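Local atomic coordinates of Zn-dependent hydrolase of metallo-beta-lactamase superfamily TM0207 (Thermotoga maritima, PDB entry 1VJN), a protein that probably acts as a zinc-dependent hydrolase of the metallo-beta-lactamase superfamily. Residues Phe18-Cys22 and Thr34-Asp38; Val127-Val133 and Glu159-Leu164; Tyr196-Ile202 and Lys213-Val219. One frame throughout, in Å; residues are numbered along the deposited sequence.

Contact 1 of 3, residues Phe18-Cys22 and Thr34-Asp38; sequences FGHAC and TDPFD
This contact belongs to the metallo-hydrolase/oxidoreductase fold of the metallo-beta-lactamase superfamily. It joins the turn after strand 13-19 to the loop leaving strand 30-34. Residues Gly19 to Cys22 form a type II' beta turn. The central residues are His20 at phi/psi 55/-129 and Ala21 at -110/17; Gly19, at 108/166, leads in. The turn is closed by Cys22 N to Gly19 O at 3.1 Å, and Phe18 N bonds to Cys22 O at 2.8 Å. Residues 34-38 are largely extended, except Asp35 at 40/61. The closest CA pair is Cys22 and Asp35, 4.9 Å apart.

Two polar links hold the segments. Thr34 OG1, chi1 p, donates to Ala21 O at 2.9 Å. A water accepts from Ala21 N at 2.9 Å and donates to Asp35 O at 2.7 Å. Asp35 OD2 is bonded outside the segments to Ser56, and His120 NE2 also bonds Ala21 O. A CA-H...O contact joins Cys22 CA to Thr34 O at 3.2 Å.

The aromatic part centres on Phe37, chi1 p. The edge of His20, chi1 m, meets its face in a T-shaped pair, with centroids 5.1 Å apart and planes at 77°. Cys22 SG, chi1 t, lies obliquely to the same ring, 5.4 Å from its centroid. The carbonyls of the strand end line the ring edge: Gly19 O is 3.4 Å from Phe37 CE2, and Phe18 O is 3.3 Å from Phe37 CZ.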
# COMPACT_ATOMS: atom_id res chain seq x y z
N PHE A 18 1.69 -5.78 8.83
CA PHE A 18 1.36 -5.80 10.26
C PHE A 18 -0.16 -5.75 10.50
O PHE A 18 -0.61 -5.75 11.65
CB PHE A 18 2.03 -4.61 10.94
CG PHE A 18 3.50 -4.75 11.01
CD1 PHE A 18 4.07 -5.58 11.94
CD2 PHE A 18 4.32 -4.09 10.12
CE1 PHE A 18 5.41 -5.72 12.01
CE2 PHE A 18 5.67 -4.23 10.18
CZ PHE A 18 6.22 -5.04 11.12
N GLY A 19 -0.92 -5.71 9.43
CA GLY A 19 -2.38 -5.69 9.49
C GLY A 19 -2.94 -4.33 9.11
O GLY A 19 -2.22 -3.36 9.07
N HIS A 20 -4.24 -4.26 8.85
CA HIS A 20 -4.85 -3.04 8.44
C HIS A 20 -4.09 -2.50 7.19
O HIS A 20 -3.93 -3.24 6.26
CB HIS A 20 -4.98 -2.08 9.62
CG HIS A 20 -5.86 -2.59 10.73
ND1 HIS A 20 -7.24 -2.71 10.60
CD2 HIS A 20 -5.57 -3.03 11.98
CE1 HIS A 20 -7.74 -3.19 11.72
NE2 HIS A 20 -6.76 -3.39 12.57
N ALA A 21 -3.66 -1.24 7.15
CA ALA A 21 -2.94 -0.70 5.96
C ALA A 21 -1.45 -0.46 6.31
O ALA A 21 -0.76 0.27 5.61
CB ALA A 21 -3.57 0.60 5.52
N CYS A 22 -1.01 -1.08 7.40
CA CYS A 22 0.36 -0.95 7.95
C CYS A 22 1.35 -2.00 7.46
O CYS A 22 1.28 -3.18 7.79
CB CYS A 22 0.33 -1.00 9.46
SG CYS A 22 1.98 -0.72 10.15
N THR A 34 4.06 2.48 6.57
CA THR A 34 2.82 3.14 6.18
C THR A 34 1.78 2.96 7.24
O THR A 34 1.69 1.91 7.82
CB THR A 34 2.25 2.56 4.92
OG1 THR A 34 1.92 1.17 5.14
CG2 THR A 34 3.33 2.55 3.85
N ASP A 35 0.98 4.00 7.47
CA ASP A 35 -0.25 3.92 8.23
C ASP A 35 -0.19 3.02 9.49
O ASP A 35 -0.95 2.04 9.57
CB ASP A 35 -1.36 3.40 7.33
CG ASP A 35 -1.80 4.41 6.25
OD1 ASP A 35 -1.19 5.47 6.08
OD2 ASP A 35 -2.80 4.21 5.53
N PRO A 36 0.68 3.33 10.45
CA PRO A 36 0.75 2.51 11.66
C PRO A 36 -0.49 2.73 12.53
O PRO A 36 -1.18 3.72 12.35
CB PRO A 36 2.05 2.98 12.35
CG PRO A 36 2.36 4.32 11.78
CD PRO A 36 1.61 4.47 10.50
N PHE A 37 -0.76 1.84 13.47
CA PHE A 37 -1.96 1.91 14.33
C PHE A 37 -1.61 1.46 15.74
O PHE A 37 -0.48 1.02 15.96
CB PHE A 37 -3.05 0.97 13.81
CG PHE A 37 -2.57 -0.47 13.65
CD1 PHE A 37 -2.35 -1.28 14.77
CD2 PHE A 37 -2.28 -0.99 12.38
CE1 PHE A 37 -1.88 -2.60 14.64
CE2 PHE A 37 -1.83 -2.30 12.24
CZ PHE A 37 -1.63 -3.11 13.37
N ASP A 38 -2.58 1.53 16.67
CA ASP A 38 -2.55 0.74 17.94
C ASP A 38 -3.72 -0.26 18.00
O ASP A 38 -3.65 -1.31 18.65
CB ASP A 38 -2.61 1.63 19.18
CG ASP A 38 -1.53 2.72 19.19
OD1 ASP A 38 -0.52 2.59 18.46
OD2 ASP A 38 -1.63 3.75 19.90
O HOH W 1 -3.30 0.87 9.12

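Contact 2 of 3, residues Val127-Val133 and Glu159-Leu164; sequences VLTPAQV and EVADLL
Residues 127-129 are extended and lead into helix 130-136. Residues 159-163 are the last turn of helix 154-163, where Leu163 N bonds to Glu159 O at 2.8 Å, and Leu164 leaves helical geometry at phi/psi -102/6. The closest CA pairs are Val127 with Val160 at 6.0 Å and Val133 with Leu164 at 6.6 Å.

Val127, chi1 t, points toward the helix end. Its CG1 lies 3.8 Å from Leu163 CD1 and 4.2 Å from Val160 CG2. Val127 CG2 also reaches the carboxylate of Glu159, 4.0 Å from OE1. Leu128, chi1 m and chi2 t, is buried. Its CD1 sits between two side chains, 3.8 Å from Val160 CG1 and 3.7 Å from Leu164 CD1. Thr129 turns away and serves as N-cap. With Gln132 it forms a capping box: Gln132 N donates to Thr129 OG1, and Thr129 N donates to Gln132 OE1, both at 3.1 Å. This starts the helix at Pro130.

The two helices follow strands 116-120 and 141-145, neighbours in the eight-stranded sheet of this metallo-beta-lactamase fold. Leu164 also packs on Leu142 of strand 141-145. Leu128 touches Thr93 of strand 86-95.

One helical turn on, Val133 faces the other segment again. Its N bonds to Thr129 O at 2.9 Å. Leu163 and Leu164 both have chi1 m and chi2 t. The chi1 t rotamer of Val133 sets its CG1 3.7 Å from Leu163 O and 4.3 Å from Leu164 CD2, and its CG2 3.9 Å from Leu163 CB.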
# COMPACT_ATOMS: atom_id res chain seq x y z
N VAL A 127 -12.14 5.19 -8.51
CA VAL A 127 -11.11 4.82 -9.50
C VAL A 127 -10.25 6.06 -9.72
O VAL A 127 -10.80 7.15 -9.82
CB VAL A 127 -11.78 4.37 -10.80
CG1 VAL A 127 -10.77 4.25 -11.95
CG2 VAL A 127 -12.53 3.03 -10.57
N LEU A 128 -8.94 5.95 -9.79
CA LEU A 128 -8.09 7.13 -10.11
C LEU A 128 -8.53 7.95 -11.36
O LEU A 128 -8.95 7.38 -12.35
CB LEU A 128 -6.64 6.70 -10.36
CG LEU A 128 -5.98 6.02 -9.16
CD1 LEU A 128 -4.67 5.36 -9.52
CD2 LEU A 128 -5.76 6.98 -8.04
N THR A 129 -8.39 9.26 -11.30
CA THR A 129 -8.67 10.12 -12.46
C THR A 129 -7.48 10.03 -13.40
O THR A 129 -6.37 9.62 -12.99
CB THR A 129 -8.84 11.60 -12.03
OG1 THR A 129 -7.62 12.05 -11.46
CG2 THR A 129 -9.87 11.80 -10.90
N PRO A 130 -7.65 10.45 -14.66
CA PRO A 130 -6.50 10.51 -15.56
C PRO A 130 -5.30 11.31 -14.98
O PRO A 130 -4.14 10.92 -15.19
CB PRO A 130 -7.08 11.14 -16.81
CG PRO A 130 -8.55 10.74 -16.78
CD PRO A 130 -8.90 10.85 -15.32
N ALA A 131 -5.55 12.45 -14.32
CA ALA A 131 -4.47 13.22 -13.70
C ALA A 131 -3.78 12.41 -12.68
O ALA A 131 -2.55 12.43 -12.62
CB ALA A 131 -4.97 14.55 -13.03
N GLN A 132 -4.55 11.74 -11.83
CA GLN A 132 -3.94 10.97 -10.77
C GLN A 132 -3.12 9.77 -11.30
O GLN A 132 -2.04 9.47 -10.79
CB GLN A 132 -4.99 10.51 -9.77
CG GLN A 132 -5.52 11.63 -8.88
CD GLN A 132 -6.92 11.34 -8.34
OE1 GLN A 132 -7.45 10.26 -8.55
NE2 GLN A 132 -7.51 12.33 -7.66
N VAL A 133 -3.63 9.07 -12.31
CA VAL A 133 -2.86 8.03 -12.98
C VAL A 133 -1.55 8.63 -13.54
O VAL A 133 -0.46 8.07 -13.37
CB VAL A 133 -3.65 7.39 -14.12
CG1 VAL A 133 -2.76 6.49 -14.94
CG2 VAL A 133 -4.89 6.65 -13.60
N GLU A 159 -9.41 -2.43 -12.05
CA GLU A 159 -9.36 -1.33 -13.04
C GLU A 159 -8.18 -0.36 -12.77
O GLU A 159 -7.39 -0.02 -13.67
CB GLU A 159 -10.69 -0.61 -13.00
CG GLU A 159 -11.00 0.27 -14.17
CD GLU A 159 -12.39 0.91 -14.07
OE1 GLU A 159 -13.30 0.35 -13.39
OE2 GLU A 159 -12.56 2.00 -14.69
N VAL A 160 -8.04 0.01 -11.50
CA VAL A 160 -6.92 0.80 -11.03
C VAL A 160 -5.60 0.06 -11.21
O VAL A 160 -4.62 0.63 -11.69
CB VAL A 160 -7.10 1.20 -9.53
CG1 VAL A 160 -5.85 1.79 -8.94
CG2 VAL A 160 -8.23 2.20 -9.37
N ALA A 161 -5.55 -1.21 -10.84
CA ALA A 161 -4.33 -1.99 -11.09
C ALA A 161 -3.95 -1.95 -12.55
O ALA A 161 -2.79 -1.79 -12.88
CB ALA A 161 -4.49 -3.38 -10.65
N ASP A 162 -4.93 -2.12 -13.44
CA ASP A 162 -4.68 -2.00 -14.88
C ASP A 162 -4.25 -0.61 -15.32
O ASP A 162 -3.38 -0.48 -16.18
CB ASP A 162 -5.92 -2.41 -15.67
CG ASP A 162 -6.28 -3.90 -15.50
OD1 ASP A 162 -5.49 -4.68 -14.90
OD2 ASP A 162 -7.36 -4.38 -15.94
N LEU A 163 -4.85 0.44 -14.76
CA LEU A 163 -4.44 1.78 -15.11
C LEU A 163 -2.98 2.05 -14.78
O LEU A 163 -2.35 2.88 -15.41
CB LEU A 163 -5.30 2.84 -14.40
CG LEU A 163 -6.71 3.01 -14.99
CD1 LEU A 163 -7.62 3.79 -14.09
CD2 LEU A 163 -6.66 3.64 -16.40
N LEU A 164 -2.47 1.40 -13.75
CA LEU A 164 -1.14 1.67 -13.22
C LEU A 164 -0.15 0.59 -13.71
O LEU A 164 1.00 0.60 -13.32
CB LEU A 164 -1.19 1.72 -11.67
CG LEU A 164 -2.01 2.85 -11.01
CD1 LEU A 164 -1.97 2.79 -9.48
CD2 LEU A 164 -1.54 4.19 -11.50

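Contact 3 of 3, residues Tyr196-Ile202 and Lys213-Val219; sequences YERVGNI and KVVVMEV
Two parallel strands pair here, with register Glu197 to Val215 (CA-CA 5.0 Å) and Arg198 to Val216 (4.7 Å). Beyond the strands the register continues to Asn201 opposite Val219.

Backbone bonds alternate along the pair. Glu197 N donates to Val214 O at 3.0 Å. Glu197 O accepts from Val216 N at 2.8 Å. Val199 N donates to Val216 O at 2.9 Å. Past the strands, Glu218 N donates to Gly200 O at 3.0 Å. Asn201 N is 3.1 Å from Glu218 O, but at a poor angle for bonding; Asn201 also has a backbone bond to Trp17. Lys213 NZ and Glu197 OE1 make a salt bridge with a weak 3.3 Å bond. Arg198 NH2 has a long, weak ion pair with Asp187.

Val199 CG2 (chi1 m) packs 3.7 Å from Val215 CG1 and 3.9 Å from CG of selenomethionine Met217. Met217 CE comes 3.2 Å from Asn201 O.

Strand 197-198 is the outermost on this side of the eight-stranded mixed sheet. Strand 213-216 lies between it and strand 168-172. Helix 187-190 covers the Arg198 and Val216 face through Leu190, while Met217 and Val219 reach Trp17 of strand 13-19.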
# COMPACT_ATOMS: atom_id res chain seq x y z
N TYR A 196 -3.21 -16.60 -8.31
CA TYR A 196 -2.76 -15.82 -7.16
C TYR A 196 -1.91 -16.72 -6.25
O TYR A 196 -1.83 -17.95 -6.44
CB TYR A 196 -3.94 -15.25 -6.37
CG TYR A 196 -4.85 -16.27 -5.69
CD1 TYR A 196 -4.58 -16.71 -4.42
CD2 TYR A 196 -5.99 -16.73 -6.31
CE1 TYR A 196 -5.40 -17.64 -3.80
CE2 TYR A 196 -6.83 -17.62 -5.70
CZ TYR A 196 -6.53 -18.07 -4.43
OH TYR A 196 -7.34 -18.97 -3.79
N GLU A 197 -1.31 -16.11 -5.25
CA GLU A 197 -0.49 -16.79 -4.33
C GLU A 197 -0.82 -16.27 -2.97
O GLU A 197 -1.12 -15.08 -2.79
CB GLU A 197 0.95 -16.46 -4.70
CG GLU A 197 2.04 -17.33 -4.17
CD GLU A 197 3.40 -16.75 -4.55
OE1 GLU A 197 3.79 -16.84 -5.75
OE2 GLU A 197 4.08 -16.18 -3.64
N ARG A 198 -0.72 -17.14 -1.97
CA ARG A 198 -0.83 -16.72 -0.58
C ARG A 198 0.53 -16.87 0.07
O ARG A 198 1.25 -17.84 -0.18
CB ARG A 198 -1.86 -17.56 0.16
CG ARG A 198 -3.28 -17.34 -0.34
CD ARG A 198 -4.32 -18.34 0.24
NE ARG A 198 -5.67 -18.18 -0.33
CZ ARG A 198 -6.61 -17.30 0.08
NH1 ARG A 198 -6.39 -16.46 1.09
NH2 ARG A 198 -7.79 -17.27 -0.54
N VAL A 199 0.92 -15.87 0.86
CA VAL A 199 2.12 -15.94 1.62
C VAL A 199 1.77 -15.60 3.06
O VAL A 199 0.61 -15.39 3.41
CB VAL A 199 3.21 -14.94 1.10
CG1 VAL A 199 3.53 -15.26 -0.34
CG2 VAL A 199 2.78 -13.45 1.24
N GLY A 200 2.79 -15.55 3.90
CA GLY A 200 2.62 -15.16 5.28
C GLY A 200 2.68 -13.65 5.42
O GLY A 200 2.07 -12.91 4.63
N ASN A 201 3.39 -13.18 6.42
CA ASN A 201 3.45 -11.76 6.69
C ASN A 201 4.61 -11.02 6.03
O ASN A 201 4.75 -9.83 6.24
CB ASN A 201 3.44 -11.47 8.21
CG ASN A 201 4.74 -11.86 8.92
OD1 ASN A 201 5.36 -12.82 8.55
ND2 ASN A 201 5.14 -11.09 9.92
N ILE A 202 5.45 -11.73 5.28
CA ILE A 202 6.59 -11.15 4.58
C ILE A 202 6.58 -11.54 3.10
O ILE A 202 6.35 -12.69 2.74
CB ILE A 202 7.90 -11.61 5.22
CG1 ILE A 202 8.01 -11.10 6.66
CG2 ILE A 202 9.10 -11.12 4.44
CD1 ILE A 202 8.94 -11.95 7.56
N LYS A 213 1.21 -10.71 -10.68
CA LYS A 213 0.86 -11.72 -9.69
C LYS A 213 0.13 -11.06 -8.53
O LYS A 213 0.63 -10.11 -7.93
CB LYS A 213 2.10 -12.41 -9.18
CG LYS A 213 1.84 -13.73 -8.46
CD LYS A 213 3.16 -14.45 -8.13
CE LYS A 213 4.21 -13.54 -7.42
NZ LYS A 213 5.43 -14.27 -6.92
N VAL A 214 -1.06 -11.58 -8.23
CA VAL A 214 -1.78 -11.18 -7.05
C VAL A 214 -1.24 -11.98 -5.83
O VAL A 214 -1.17 -13.21 -5.87
CB VAL A 214 -3.28 -11.37 -7.26
CG1 VAL A 214 -4.03 -11.06 -5.99
CG2 VAL A 214 -3.77 -10.49 -8.39
N VAL A 215 -0.81 -11.27 -4.80
CA VAL A 215 -0.23 -11.88 -3.60
C VAL A 215 -1.08 -11.48 -2.40
O VAL A 215 -1.17 -10.28 -2.09
CB VAL A 215 1.21 -11.45 -3.36
CG1 VAL A 215 1.73 -11.98 -1.99
CG2 VAL A 215 2.09 -11.94 -4.48
N VAL A 216 -1.65 -12.49 -1.75
CA VAL A 216 -2.46 -12.34 -0.57
C VAL A 216 -1.57 -12.64 0.63
O VAL A 216 -1.07 -13.76 0.78
CB VAL A 216 -3.66 -13.34 -0.55
CG1 VAL A 216 -4.56 -13.08 0.64
CG2 VAL A 216 -4.46 -13.22 -1.81
N MSE A 217 -1.35 -11.65 1.46
CA MSE A 217 -0.55 -11.79 2.68
C MSE A 217 -1.47 -12.08 3.85
O MSE A 217 -2.68 -11.96 3.73
CB MSE A 217 0.25 -10.50 2.94
CG MSE A 217 0.99 -10.02 1.71
SE MSE A 217 2.39 -8.66 1.99
CE MSE A 217 3.61 -9.67 3.21
N GLU A 218 -0.87 -12.46 4.97
CA GLU A 218 -1.56 -12.90 6.18
C GLU A 218 -0.74 -12.50 7.39
O GLU A 218 0.46 -12.74 7.42
CB GLU A 218 -1.72 -14.44 6.18
CG GLU A 218 -2.53 -14.94 7.36
CD GLU A 218 -2.32 -16.42 7.65
OE1 GLU A 218 -2.67 -17.25 6.78
OE2 GLU A 218 -1.82 -16.74 8.76
N VAL A 219 -1.36 -11.88 8.39
CA VAL A 219 -0.63 -11.42 9.57
C VAL A 219 -0.30 -12.64 10.43
O VAL A 219 -1.19 -13.41 10.77
CB VAL A 219 -1.39 -10.35 10.40
CG1 VAL A 219 -0.53 -9.86 11.55
CG2 VAL A 219 -1.80 -9.18 9.52

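The three contacts follow one another along the chain; none nests or crosses. Contact 1 comes first and closes a short loop that holds the hairpin of strands 22-27 and 30-34. It lies at the ends of strands 13-19, 22-27 and 30-34 of the six-stranded sheet. Contact 2 closes a longer loop containing strand 141-145 and joins two helices beside the eight-stranded sheet. Its centre is about 24 Å from that of contact 1, on the opposite side of the chain's centre. Contact 3 closes the C-terminal loop around strand 202-205. That strand belongs to the six-stranded sheet, whereas strands 197-198 and 213-216 belong to the other. Contacts 1 and 3 touch: Val219 CG2 packs 3.5 Å from Gly19 CA.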